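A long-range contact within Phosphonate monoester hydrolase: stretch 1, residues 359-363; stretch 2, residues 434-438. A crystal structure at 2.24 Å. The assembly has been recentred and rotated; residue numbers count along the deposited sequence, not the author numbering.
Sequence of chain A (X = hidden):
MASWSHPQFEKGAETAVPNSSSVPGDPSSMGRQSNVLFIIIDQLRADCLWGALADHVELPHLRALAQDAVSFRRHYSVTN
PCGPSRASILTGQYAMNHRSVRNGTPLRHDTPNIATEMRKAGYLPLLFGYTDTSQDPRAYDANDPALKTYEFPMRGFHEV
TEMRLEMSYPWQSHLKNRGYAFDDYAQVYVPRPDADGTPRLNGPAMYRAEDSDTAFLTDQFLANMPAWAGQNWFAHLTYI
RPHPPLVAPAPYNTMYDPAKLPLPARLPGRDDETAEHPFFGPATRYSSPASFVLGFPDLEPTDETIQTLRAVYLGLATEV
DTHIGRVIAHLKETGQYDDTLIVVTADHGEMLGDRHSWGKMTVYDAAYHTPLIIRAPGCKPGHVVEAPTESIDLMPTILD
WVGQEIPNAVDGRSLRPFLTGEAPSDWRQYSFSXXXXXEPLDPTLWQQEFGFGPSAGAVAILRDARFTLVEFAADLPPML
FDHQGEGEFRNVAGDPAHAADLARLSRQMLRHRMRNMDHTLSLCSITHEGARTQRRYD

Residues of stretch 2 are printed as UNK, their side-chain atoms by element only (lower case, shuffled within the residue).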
# COMPACT_ATOMS: atom_id res chain seq x y z
N GLY A 359 29.10 25.36 -14.19
CA GLY A 359 28.02 24.59 -13.58
C GLY A 359 27.58 25.09 -12.21
O GLY A 359 27.62 26.29 -11.92
N LYS A 360 27.18 24.14 -11.34
CA LYS A 360 26.64 24.45 -10.01
C LYS A 360 27.13 23.51 -8.88
O LYS A 360 26.61 23.62 -7.77
CB LYS A 360 25.10 24.57 -10.08
CG LYS A 360 24.35 23.34 -10.58
CD LYS A 360 24.40 23.16 -12.07
CE LYS A 360 23.53 22.03 -12.47
NZ LYS A 360 23.94 21.51 -13.80
N MET A 361 28.13 22.63 -9.14
CA MET A 361 28.72 21.73 -8.12
C MET A 361 29.84 22.48 -7.36
O MET A 361 31.03 22.18 -7.51
CB MET A 361 29.20 20.39 -8.70
CG MET A 361 28.06 19.41 -9.01
SD MET A 361 27.09 18.78 -7.60
CE MET A 361 28.33 17.76 -6.78
N THR A 362 29.42 23.50 -6.60
CA THR A 362 30.28 24.39 -5.81
C THR A 362 29.48 24.99 -4.64
O THR A 362 28.31 24.63 -4.45
CB THR A 362 30.99 25.43 -6.72
OG1 THR A 362 31.94 26.13 -5.94
CG2 THR A 362 30.02 26.41 -7.37
N VAL A 363 30.11 25.92 -3.89
CA VAL A 363 29.55 26.56 -2.69
C VAL A 363 29.34 28.08 -2.86
O VAL A 363 28.81 28.71 -1.94
CB VAL A 363 30.36 26.21 -1.42
CG1 VAL A 363 30.37 24.71 -1.16
CG2 VAL A 363 31.79 26.76 -1.49
N UNK A 434 22.44 23.08 0.75
CA UNK A 434 23.14 21.81 0.92
C UNK A 434 23.65 21.27 -0.42
O UNK A 434 23.08 21.55 -1.48
c UNK A 434 21.88 21.02 3.02
o UNK A 434 21.52 18.89 4.01
o UNK A 434 19.75 20.09 3.51
c UNK A 434 20.99 19.94 3.60
c UNK A 434 22.23 20.76 1.57
N UNK A 435 24.71 20.46 -0.35
CA UNK A 435 25.28 19.81 -1.53
C UNK A 435 25.80 18.46 -1.08
O UNK A 435 26.02 18.25 0.10
c UNK A 435 26.94 20.34 -3.54
c UNK A 435 25.97 20.81 -4.62
c UNK A 435 28.30 20.99 -3.78
c UNK A 435 26.42 20.68 -2.13
N UNK A 436 25.90 17.51 -2.01
CA UNK A 436 26.45 16.21 -1.71
C UNK A 436 27.53 15.95 -2.74
O UNK A 436 27.24 15.95 -3.95
c UNK A 436 25.94 13.81 -1.06
c UNK A 436 25.39 15.08 -1.68
o UNK A 436 26.82 13.17 -1.68
o UNK A 436 25.59 13.51 0.09
N UNK A 437 28.79 15.81 -2.25
CA UNK A 437 29.99 15.60 -3.05
C UNK A 437 30.47 14.13 -3.07
O UNK A 437 31.65 13.87 -3.29
c UNK A 437 31.61 16.65 -1.34
c UNK A 437 32.86 17.34 -1.11
c UNK A 437 30.66 18.05 -3.24
c UNK A 437 31.11 16.66 -2.79
N UNK A 438 29.53 13.18 -2.88
CA UNK A 438 29.78 11.74 -2.94
C UNK A 438 28.82 11.09 -3.97
O UNK A 438 27.81 11.69 -4.34
c UNK A 438 29.62 11.09 -1.57
o UNK A 438 28.25 10.94 -1.21

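Position 434 lies in a strand that begins earlier in the chain. Its side chain holds three carbons in an unbranched run, the third carrying two oxygens, which is the carboxylate of a glutamate. No atom of this side chain comes within 9 Å of stretch 1, and both oxygens are hydrogen-bonded elsewhere in the structure. Glu434 therefore takes no part in the contact.

At position 435 there are four carbons and no heteroatom, and the chain forks at the second carbon. CB points toward stretch 1, and the two terminal carbons approach different parts of it: one lies 3.8 Å from SD of Met361, the other 3.7 Å from the backbone O of Thr362. A four-carbon side chain forked beyond CB is leucine. In Leu435 the first of these terminal atoms is CD1, which also sits 4.3 Å from O of Lys360, and the second is CD2. With chi1 t and chi2 p, the fork reaches the bend of the loop, where a weak backbone hydrogen bond joins Thr362 N to Lys360 O at 3.0 Å.

Position 436 has two side-chain carbons, the second bearing two oxygens, and its CB points away from stretch 1. The short carboxylate identifies aspartate. Asp436 meets stretch 1 through its backbone, its O lying 3.5 Å from CE of Met361. Its OD1 instead serves the chain that follows, accepting a hydrogen bond from N of position 438 at 3.0 Å.

Position 437, just past the strand, again has four carbons, but the fork is at the first and one arm is two carbons long. This beta-branched pattern is isoleucine. The short arm of Ile437, CG2, lies 4.2 Å from CE of Met361, so the sideways-pointing side chain adds a modest apolar contact.

Position 438 carries one carbon and then one oxygen, a serine, with its CB directed away from stretch 1. Ser438 OG donates to Asp436 OD1 at 2.7 Å, so side chain and backbone N both bind the same carboxylate oxygen.

No hydrogen bond links the two stretches; the contact rests on packing, with 194 Å² buried in total. Met361 and Leu435 contribute most of that area. CB of Met361 points sideways, but three successive m torsions bring the end of its side chain nearer the strand, setting SD against Leu435 and CE beside Asp436 O and Ile437. Leu435 answers from the strand, packing against both the thioether and the loop backbone.

Stretch 2 434-438: ELDIS
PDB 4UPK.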